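Local coordinates for protein putative non-ribosomal peptide synthetase (Actinomadura parvosata subsp. kistnae, PDB 6M7L) that probably serves as a condensation-type domain of a non-ribosomal peptide synthetase, a multidomain enzyme that assembles peptides without the ribosome, at residues W411-D416 against S430-E435; R244-V249 against E404-D409; S206-Q211 against Q349-E354. All coordinates share one frame; numbering follows the deposited sequence.

Contact 1 (W411-D416 against S430-E435); sequences WLKLLD and SLVYAE
V432 and W411 face each other as an antiparallel hydrogen-bonded pair, with their CB atoms 4.0 Å apart on the same face of the sheet. Two backbone bonds tie them. W411 N gives its hydrogen to V432 O at 2.7 Å. The return bond, V432 N to W411 O at 2.9 Å, meets its carbonyl less regularly: the donor stands 40° out of the plane, above it and not on a lone pair. The first torsion of V432 (chi1 -177°) puts CG2 anti to the carbonyl carbon and beside W411 O. From there V432 CG2 lies against K413 CD at 4.0 Å, the two side chains crossing obliquely. The W411 ring leads off from the strand pair. One of its faces carries the extended K413 chain, whose CE sits 3.4 Å above the W411 ring plane, over the ring centre, while W411 NE1 is bonded to Q377 and the ring also meets W318. The two segments belong to a beta hairpin, strands 410-418 and 424-434, which forms the middle of a four-stranded mixed sheet in the condensation domain; strands 246-253 and 374-380 flank it. S430 takes part chiefly through its backbone. S430 N donates to K413 O at 2.9 Å, and S430 O accepts K413 N at 3.1 Å. Between these two bonded pairs, L412 and L431 make the non-hydrogen-bonded pair and turn to the other face. There L412 CB meets L431 CD1 at 4.3 Å, and both leucines pack against helix 440-459, L412 on L450 and L431 on L446.

Contact 2 (R244-V249 against E404-D409); sequences RRAGSV and EAMELD
R244 runs its aliphatic chain past the backbone of M406 and on toward E407. R244 CB lies 3.3 Å from M406 O, and CG follows beside the same oxygen. R244 CD, still near it, also meets E407 CG at 4.2 Å. The first torsion sets this course by placing CG anti to the carbonyl carbon (chi1 -49°), with the chain extended from there to NE. At the tip the guanidinium and the E407 carboxylate do not touch, R244 NE staying 5.0 Å from E407 OE1. NH1 and NH2 instead make weak hydrogen bonds to the carbonyls of E42 and L34. The backbone secures the start of the arginine: M406 N donates to R244 O at 3.2 Å. Next door, A246 CB touches both E404 O and M406 CG, the latter 4.1 Å away. A246 opens strand 246-253, which pairs with strand 424-434, and both A246 and M406 rest on V432 there. The 404-409 loop arrives from strand 395-399, in the mixed sheet that also holds strand 45-53, consistent with the crossover between the two lobes of condensation domains. It leads into strand 410-418, while helix 26-34 supplies R30 to E407 as a salt bridge and the L34 carbonyl to the arginine tip.

Contact 3 (S206-Q211 against Q349-E354); sequences SLIWDQ and QDLPFE
Q211 holds the loop at D350 and L351 with both ends of its side-chain amide. Q211 NE2 donates to D350 OD1 at 3.0 Å, using the carboxylate's anti lone pair. Amide and carboxylate are nearly coplanar, 20° apart, yet OD1 is tilted 23° from the amide plane, and the N-H...O angle of 139° is well short of straight. Q211 OE1 receives two consecutive backbone N-H groups, D350 N and L351 N, each at 3.3 Å and each a weak bond. The glutamine chain is extended beyond CG, which carries the amide across from the helix to the loop. An alanine here would probably leave the D350 carboxylate and the two backbone N-H groups without this shared partner, and the loop freer to shift.

The apolar contact is I208 on L351. I208, one turn back on the same helix, brings CG1 to L351 CD1 at 4.2 Å. L351 also packs on I212 and W215 farther along helix 207-218, while I208 and P352 both touch L198.

In the condensation fold, helix 207-218 thus pins the connection between helices 331-346 and 353-360 just ahead of P352, which packs on A26 of helix 26-34 and occupies the N-cap position where helix 353-360 starts.

Contacts 1 and 2 are neighbours, centres 9 Å apart, and meet in one sheet: strand 424-434 lies between strands 410-418 and 246-253, with L431 N close to V249 O and E435 N close to R245 O, both probable hydrogen bonds. Contacts 1 and 3 are both buried, contact 2 partly so. Regular strand pairing holds contact 1; contact 2 has a single backbone hydrogen bond and relies on an arginine chain lying along a loop. Contact 3, about 28 Å from each of the others, centre to centre, lies farther from the chain's centre. It ties helix 207-218 to the loop leading into helix 353-360, and a side-chain amide with an exposed aspartate replaces strand pairing.

Contact 1 (W411-D416 against S430-E435)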
loop_
_atom_site.group_PDB
_atom_site.type_symbol
_atom_site.label_atom_id
_atom_site.label_comp_id
_atom_site.label_asym_id
_atom_site.label_seq_id
_atom_site.Cartn_x
_atom_site.Cartn_y
_atom_site.Cartn_z
ATOM N N TRP A 411 15.594 9.226 19.014
ATOM C CA TRP A 411 14.312 9.056 18.337
ATOM C C TRP A 411 13.885 7.606 18.543
ATOM O O TRP A 411 14.395 6.700 17.879
ATOM C CB TRP A 411 14.410 9.408 16.856
ATOM C CG TRP A 411 13.084 9.742 16.250
ATOM C CD1 TRP A 411 11.871 9.714 16.873
ATOM C CD2 TRP A 411 12.833 10.162 14.903
ATOM N NE1 TRP A 411 10.881 10.094 16.000
ATOM C CE2 TRP A 411 11.444 10.369 14.782
ATOM C CE3 TRP A 411 13.647 10.381 13.787
ATOM C CZ2 TRP A 411 10.851 10.786 13.594
ATOM C CZ3 TRP A 411 13.057 10.793 12.608
ATOM C CH2 TRP A 411 11.670 10.992 12.520
ATOM N N LEU A 412 12.956 7.390 19.468
ATOM C CA LEU A 412 12.473 6.052 19.787
ATOM C C LEU A 412 11.285 5.729 18.885
ATOM O O LEU A 412 10.213 6.326 19.020
ATOM C CB LEU A 412 12.095 5.960 21.262
ATOM C CG LEU A 412 11.534 4.615 21.718
ATOM C CD1 LEU A 412 12.513 3.485 21.425
ATOM C CD2 LEU A 412 11.198 4.670 23.196
ATOM N N LYS A 413 11.480 4.788 17.968
ATOM C CA LYS A 413 10.450 4.350 17.034
ATOM C C LYS A 413 10.083 2.909 17.362
ATOM O O LYS A 413 10.928 2.015 17.252
ATOM C CB LYS A 413 10.943 4.462 15.592
ATOM C CG LYS A 413 11.417 5.849 15.195
ATOM C CD LYS A 413 12.334 5.779 13.981
ATOM C CE LYS A 413 12.464 7.133 13.305
ATOM N NZ LYS A 413 13.523 7.147 12.261
ATOM N N LEU A 414 8.832 2.682 17.756
ATOM C CA LEU A 414 8.398 1.373 18.220
ATOM C C LEU A 414 7.167 0.908 17.455
ATOM O O LEU A 414 6.300 1.712 17.098
ATOM C CB LEU A 414 8.099 1.393 19.722
ATOM C CG LEU A 414 9.319 1.625 20.612
ATOM C CD1 LEU A 414 8.903 1.873 22.050
ATOM C CD2 LEU A 414 10.257 0.436 20.521
ATOM N N LEU A 415 7.107 -0.397 17.203
ATOM C CA LEU A 415 5.948 -1.037 16.596
ATOM C C LEU A 415 5.103 -1.685 17.683
ATOM O O LEU A 415 5.609 -2.483 18.481
ATOM C CB LEU A 415 6.373 -2.083 15.565
ATOM C CG LEU A 415 6.718 -1.579 14.164
ATOM C CD1 LEU A 415 7.360 -2.688 13.349
ATOM C CD2 LEU A 415 5.470 -1.058 13.469
ATOM N N ASP A 416 3.815 -1.340 17.710
ATOM C CA ASP A 416 2.882 -1.853 18.711
ATOM C C ASP A 416 2.189 -3.087 18.134
ATOM O O ASP A 416 1.083 -3.027 17.591
ATOM C CB ASP A 416 1.890 -0.769 19.111
ATOM C CG ASP A 416 0.999 -1.180 20.264
ATOM O OD1 ASP A 416 1.262 -2.233 20.880
ATOM O OD2 ASP A 416 0.030 -0.445 20.553
ATOM N N SER A 430 13.350 0.491 17.361
ATOM C CA SER A 430 14.739 0.918 17.341
ATOM C C SER A 430 14.887 2.234 18.087
ATOM O O SER A 430 14.038 3.122 17.974
ATOM C CB SER A 430 15.252 1.083 15.905
ATOM O OG SER A 430 15.233 -0.151 15.208
ATOM N N LEU A 431 15.971 2.349 18.852
ATOM C CA LEU A 431 16.359 3.615 19.469
ATOM C C LEU A 431 17.365 4.285 18.542
ATOM O O LEU A 431 18.541 3.917 18.512
ATOM C CB LEU A 431 16.942 3.395 20.860
ATOM C CG LEU A 431 17.501 4.658 21.518
ATOM C CD1 LEU A 431 16.406 5.702 21.678
ATOM C CD2 LEU A 431 18.149 4.342 22.857
ATOM N N VAL A 432 16.899 5.258 17.767
ATOM C CA VAL A 432 17.768 6.000 16.862
ATOM C C VAL A 432 18.455 7.103 17.654
ATOM O O VAL A 432 17.793 7.952 18.258
ATOM C CB VAL A 432 16.975 6.574 15.680
ATOM C CG1 VAL A 432 17.912 7.279 14.711
ATOM C CG2 VAL A 432 16.196 5.464 14.984
ATOM N N TYR A 433 19.786 7.091 17.656
ATOM C CA TYR A 433 20.575 7.998 18.477
ATOM C C TYR A 433 21.460 8.876 17.602
ATOM O O TYR A 433 21.866 8.483 16.504
ATOM C CB TYR A 433 21.449 7.224 19.475
ATOM C CG TYR A 433 22.530 6.398 18.816
ATOM C CD1 TYR A 433 22.267 5.110 18.365
ATOM C CD2 TYR A 433 23.810 6.906 18.637
ATOM C CE1 TYR A 433 23.250 4.352 17.758
ATOM C CE2 TYR A 433 24.797 6.158 18.029
ATOM C CZ TYR A 433 24.512 4.883 17.591
ATOM O OH TYR A 433 25.493 4.138 16.986
ATOM N N ALA A 434 21.762 10.068 18.107
ATOM C CA ALA A 434 22.657 10.988 17.419
ATOM C C ALA A 434 24.106 10.622 17.715
ATOM O O ALA A 434 24.488 10.461 18.878
ATOM C CB ALA A 434 22.377 12.427 17.848
ATOM N N GLU A 435 24.914 10.498 16.659
ATOM C CA GLU A 435 26.298 10.076 16.844
ATOM C C GLU A 435 27.140 11.150 17.526
ATOM O O GLU A 435 28.090 10.820 18.245
ATOM C CB GLU A 435 26.911 9.678 15.501
ATOM C CG GLU A 435 26.328 8.391 14.927
ATOM C CD GLU A 435 27.121 7.852 13.754
ATOM O OE1 GLU A 435 28.057 8.544 13.297
ATOM O OE2 GLU A 435 26.811 6.734 13.293
#

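Contact 2 (R244-V249 against E404-D409)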
loop_
_atom_site.group_PDB
_atom_site.type_symbol
_atom_site.label_atom_id
_atom_site.label_comp_id
_atom_site.label_asym_id
_atom_site.label_seq_id
_atom_site.Cartn_x
_atom_site.Cartn_y
_atom_site.Cartn_z
ATOM N N ARG A 244 24.808 15.565 12.440
ATOM C CA ARG A 244 23.466 15.015 12.290
ATOM C C ARG A 244 23.487 13.543 11.895
ATOM O O ARG A 244 22.507 13.029 11.349
ATOM C CB ARG A 244 22.636 15.819 11.280
ATOM C CG ARG A 244 22.671 17.320 11.494
ATOM C CD ARG A 244 21.438 17.971 10.896
ATOM N NE ARG A 244 21.566 19.421 10.794
ATOM C CZ ARG A 244 21.843 20.063 9.665
ATOM N NH1 ARG A 244 22.021 19.384 8.540
ATOM N NH2 ARG A 244 21.935 21.385 9.656
ATOM N N ARG A 245 24.590 12.848 12.163
ATOM C CA ARG A 245 24.679 11.426 11.867
ATOM C C ARG A 245 23.927 10.633 12.923
ATOM O O ARG A 245 24.075 10.879 14.124
ATOM C CB ARG A 245 26.139 10.983 11.802
ATOM C CG ARG A 245 26.864 11.560 10.610
ATOM C CD ARG A 245 28.352 11.278 10.639
ATOM N NE ARG A 245 29.042 12.128 9.676
ATOM C CZ ARG A 245 29.100 11.882 8.372
ATOM N NH1 ARG A 245 29.744 12.717 7.566
ATOM N NH2 ARG A 245 28.514 10.802 7.872
ATOM N N ALA A 246 23.116 9.683 12.471
ATOM C CA ALA A 246 22.277 8.890 13.353
ATOM C C ALA A 246 22.613 7.417 13.198
ATOM O O ALA A 246 22.690 6.906 12.075
ATOM C CB ALA A 246 20.791 9.124 13.056
ATOM N N GLY A 247 22.834 6.745 14.327
ATOM C CA GLY A 247 22.799 5.304 14.386
ATOM C C GLY A 247 21.498 4.836 15.017
ATOM O O GLY A 247 20.610 5.622 15.342
ATOM N N SER A 248 21.395 3.523 15.195
ATOM C CA SER A 248 20.235 2.970 15.875
ATOM C C SER A 248 20.619 1.667 16.556
ATOM O O SER A 248 21.460 0.911 16.060
ATOM C CB SER A 248 19.064 2.739 14.911
ATOM O OG SER A 248 19.274 1.585 14.121
ATOM N N VAL A 249 19.995 1.419 17.703
ATOM C CA VAL A 249 20.121 0.149 18.406
ATOM C C VAL A 249 18.723 -0.440 18.544
ATOM O O VAL A 249 17.742 0.312 18.647
ATOM C CB VAL A 249 20.803 0.324 19.771
ATOM C CG1 VAL A 249 22.219 0.854 19.589
ATOM C CG2 VAL A 249 19.991 1.250 20.663
ATOM N N GLU A 404 18.451 8.132 8.806
ATOM C CA GLU A 404 18.343 9.483 8.273
ATOM C C GLU A 404 19.060 10.483 9.172
ATOM O O GLU A 404 19.150 10.309 10.390
ATOM C CB GLU A 404 16.874 9.883 8.129
ATOM C CG GLU A 404 16.197 9.344 6.886
ATOM C CD GLU A 404 14.690 9.478 6.942
ATOM O OE1 GLU A 404 14.143 9.563 8.063
ATOM O OE2 GLU A 404 14.051 9.500 5.869
ATOM N N ALA A 405 19.585 11.536 8.550
ATOM C CA ALA A 405 20.146 12.642 9.310
ATOM C C ALA A 405 19.051 13.293 10.142
ATOM O O ALA A 405 17.939 13.520 9.658
ATOM C CB ALA A 405 20.787 13.664 8.369
ATOM N N MET A 406 19.361 13.579 11.403
ATOM C CA MET A 406 18.379 14.158 12.305
ATOM C C MET A 406 19.056 15.160 13.225
ATOM O O MET A 406 20.269 15.121 13.439
ATOM C CB MET A 406 17.664 13.081 13.134
ATOM C CG MET A 406 18.548 12.379 14.151
ATOM S SD MET A 406 17.604 11.230 15.165
ATOM C CE MET A 406 18.800 10.803 16.421
ATOM N N GLU A 407 18.246 16.073 13.762
ATOM C CA GLU A 407 18.712 17.018 14.767
ATOM C C GLU A 407 18.496 16.518 16.184
ATOM O O GLU A 407 19.113 17.046 17.116
ATOM C CB GLU A 407 17.996 18.362 14.609
ATOM C CG GLU A 407 18.079 18.963 13.225
ATOM C CD GLU A 407 17.388 20.305 13.153
ATOM O OE1 GLU A 407 17.918 21.280 13.730
ATOM O OE2 GLU A 407 16.304 20.382 12.536
ATOM N N LEU A 408 17.632 15.525 16.365
ATOM C CA LEU A 408 17.345 15.007 17.689
ATOM C C LEU A 408 18.534 14.218 18.223
ATOM O O LEU A 408 19.390 13.742 17.472
ATOM C CB LEU A 408 16.103 14.119 17.649
ATOM C CG LEU A 408 14.840 14.784 17.101
ATOM C CD1 LEU A 408 13.878 13.735 16.570
ATOM C CD2 LEU A 408 14.178 15.625 18.179
ATOM N N ASP A 409 18.589 14.098 19.550
ATOM C CA ASP A 409 19.577 13.221 20.165
ATOM C C ASP A 409 19.095 11.779 20.167
ATOM O O ASP A 409 19.887 10.851 19.964
ATOM C CB ASP A 409 19.877 13.672 21.594
ATOM C CG ASP A 409 20.163 15.150 21.686
ATOM O OD1 ASP A 409 20.553 15.741 20.659
ATOM O OD2 ASP A 409 20.000 15.723 22.783
#

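Contact 3 (S206-Q211 against Q349-E354)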
loop_
_atom_site.group_PDB
_atom_site.type_symbol
_atom_site.label_atom_id
_atom_site.label_comp_id
_atom_site.label_asym_id
_atom_site.label_seq_id
_atom_site.Cartn_x
_atom_site.Cartn_y
_atom_site.Cartn_z
ATOM N N SER A 206 -7.489 35.432 18.865
ATOM C CA SER A 206 -7.584 34.811 17.553
ATOM C C SER A 206 -7.345 33.307 17.664
ATOM O O SER A 206 -6.906 32.796 18.698
ATOM C CB SER A 206 -6.591 35.440 16.580
ATOM O OG SER A 206 -6.467 34.660 15.404
ATOM N N LEU A 207 -7.641 32.595 16.573
ATOM C CA LEU A 207 -7.485 31.143 16.557
ATOM C C LEU A 207 -6.038 30.742 16.827
ATOM O O LEU A 207 -5.743 30.036 17.798
ATOM C CB LEU A 207 -7.965 30.585 15.215
ATOM C CG LEU A 207 -7.640 29.123 14.893
ATOM C CD1 LEU A 207 -8.124 28.192 15.996
ATOM C CD2 LEU A 207 -8.246 28.732 13.553
ATOM N N ILE A 208 -5.117 31.189 15.971
ATOM C CA ILE A 208 -3.707 30.878 16.177
ATOM C C ILE A 208 -3.157 31.642 17.377
ATOM O O ILE A 208 -2.283 31.138 18.092
ATOM C CB ILE A 208 -2.913 31.168 14.888
ATOM C CG1 ILE A 208 -1.420 31.334 15.193
ATOM C CG2 ILE A 208 -3.491 32.383 14.161
ATOM C CD1 ILE A 208 -0.660 32.135 14.145
ATOM N N TRP A 209 -3.667 32.852 17.634
ATOM C CA TRP A 209 -3.267 33.585 18.832
ATOM C C TRP A 209 -3.578 32.788 20.092
ATOM O O TRP A 209 -2.760 32.733 21.017
ATOM C CB TRP A 209 -3.967 34.943 18.880
ATOM C CG TRP A 209 -3.547 35.830 20.026
ATOM C CD1 TRP A 209 -2.666 36.873 19.972
ATOM C CD2 TRP A 209 -4.006 35.765 21.386
ATOM N NE1 TRP A 209 -2.543 37.454 21.212
ATOM C CE2 TRP A 209 -3.352 36.791 22.096
ATOM C CE3 TRP A 209 -4.900 34.935 22.072
ATOM C CZ2 TRP A 209 -3.565 37.011 23.457
ATOM C CZ3 TRP A 209 -5.108 35.154 23.422
ATOM C CH2 TRP A 209 -4.444 36.184 24.100
ATOM N N ASP A 210 -4.766 32.175 20.153
ATOM C CA ASP A 210 -5.074 31.282 21.265
ATOM C C ASP A 210 -4.061 30.152 21.353
ATOM O O ASP A 210 -3.670 29.740 22.450
ATOM C CB ASP A 210 -6.487 30.710 21.123
ATOM C CG ASP A 210 -7.493 31.397 22.026
ATOM O OD1 ASP A 210 -8.684 31.460 21.652
ATOM O OD2 ASP A 210 -7.090 31.881 23.106
ATOM N N GLN A 211 -3.614 29.644 20.203
ATOM C CA GLN A 211 -2.669 28.535 20.203
ATOM C C GLN A 211 -1.260 28.991 20.557
ATOM O O GLN A 211 -0.554 28.302 21.304
ATOM C CB GLN A 211 -2.692 27.828 18.849
ATOM C CG GLN A 211 -3.527 26.569 18.878
ATOM C CD GLN A 211 -4.100 26.188 17.536
ATOM O OE1 GLN A 211 -3.436 26.297 16.507
ATOM N NE2 GLN A 211 -5.348 25.739 17.539
ATOM N N GLN A 349 -2.619 22.065 17.231
ATOM C CA GLN A 349 -1.589 21.683 16.272
ATOM C C GLN A 349 -1.703 22.430 14.945
ATOM O O GLN A 349 -1.178 21.962 13.931
ATOM C CB GLN A 349 -1.620 20.173 16.038
ATOM C CG GLN A 349 -2.941 19.639 15.522
ATOM C CD GLN A 349 -3.022 18.131 15.613
ATOM O OE1 GLN A 349 -2.246 17.499 16.333
ATOM N NE2 GLN A 349 -3.961 17.542 14.882
ATOM N N ASP A 350 -2.366 23.584 14.929
ATOM C CA ASP A 350 -2.423 24.383 13.711
ATOM C C ASP A 350 -1.266 25.365 13.613
ATOM O O ASP A 350 -0.852 25.717 12.502
ATOM C CB ASP A 350 -3.757 25.128 13.627
ATOM C CG ASP A 350 -4.945 24.212 13.838
ATOM O OD1 ASP A 350 -5.435 24.125 14.984
ATOM O OD2 ASP A 350 -5.379 23.566 12.861
ATOM N N LEU A 351 -0.740 25.811 14.743
ATOM C CA LEU A 351 0.500 26.575 14.752
ATOM C C LEU A 351 1.658 25.653 14.397
ATOM O O LEU A 351 1.875 24.654 15.096
ATOM C CB LEU A 351 0.720 27.207 16.122
ATOM C CG LEU A 351 2.059 27.913 16.350
ATOM C CD1 LEU A 351 2.196 29.115 15.431
ATOM C CD2 LEU A 351 2.207 28.322 17.808
ATOM N N PRO A 352 2.411 25.925 13.333
ATOM C CA PRO A 352 3.500 25.022 12.954
ATOM C C PRO A 352 4.609 25.027 13.993
ATOM O O PRO A 352 4.897 26.047 14.624
ATOM C CB PRO A 352 3.991 25.590 11.615
ATOM C CG PRO A 352 2.897 26.502 11.147
ATOM C CD PRO A 352 2.280 27.049 12.394
ATOM N N PHE A 353 5.232 23.858 14.162
ATOM C CA PHE A 353 6.290 23.720 15.158
ATOM C C PHE A 353 7.434 24.689 14.893
ATOM O O PHE A 353 7.990 25.276 15.829
ATOM C CB PHE A 353 6.808 22.284 15.184
ATOM C CG PHE A 353 7.997 22.092 16.077
ATOM C CD1 PHE A 353 7.842 22.041 17.451
ATOM C CD2 PHE A 353 9.270 21.968 15.544
ATOM C CE1 PHE A 353 8.934 21.871 18.278
ATOM C CE2 PHE A 353 10.366 21.796 16.365
ATOM C CZ PHE A 353 10.196 21.744 17.735
ATOM N N GLU A 354 7.800 24.870 13.622
ATOM C CA GLU A 354 8.904 25.764 13.294
ATOM C C GLU A 354 8.571 27.216 13.616
ATOM O O GLU A 354 9.461 27.981 14.000
ATOM C CB GLU A 354 9.283 25.616 11.821
ATOM C CG GLU A 354 9.873 24.258 11.457
ATOM C CD GLU A 354 8.827 23.163 11.331
ATOM O OE1 GLU A 354 7.631 23.445 11.558
ATOM O OE2 GLU A 354 9.201 22.018 11.003
#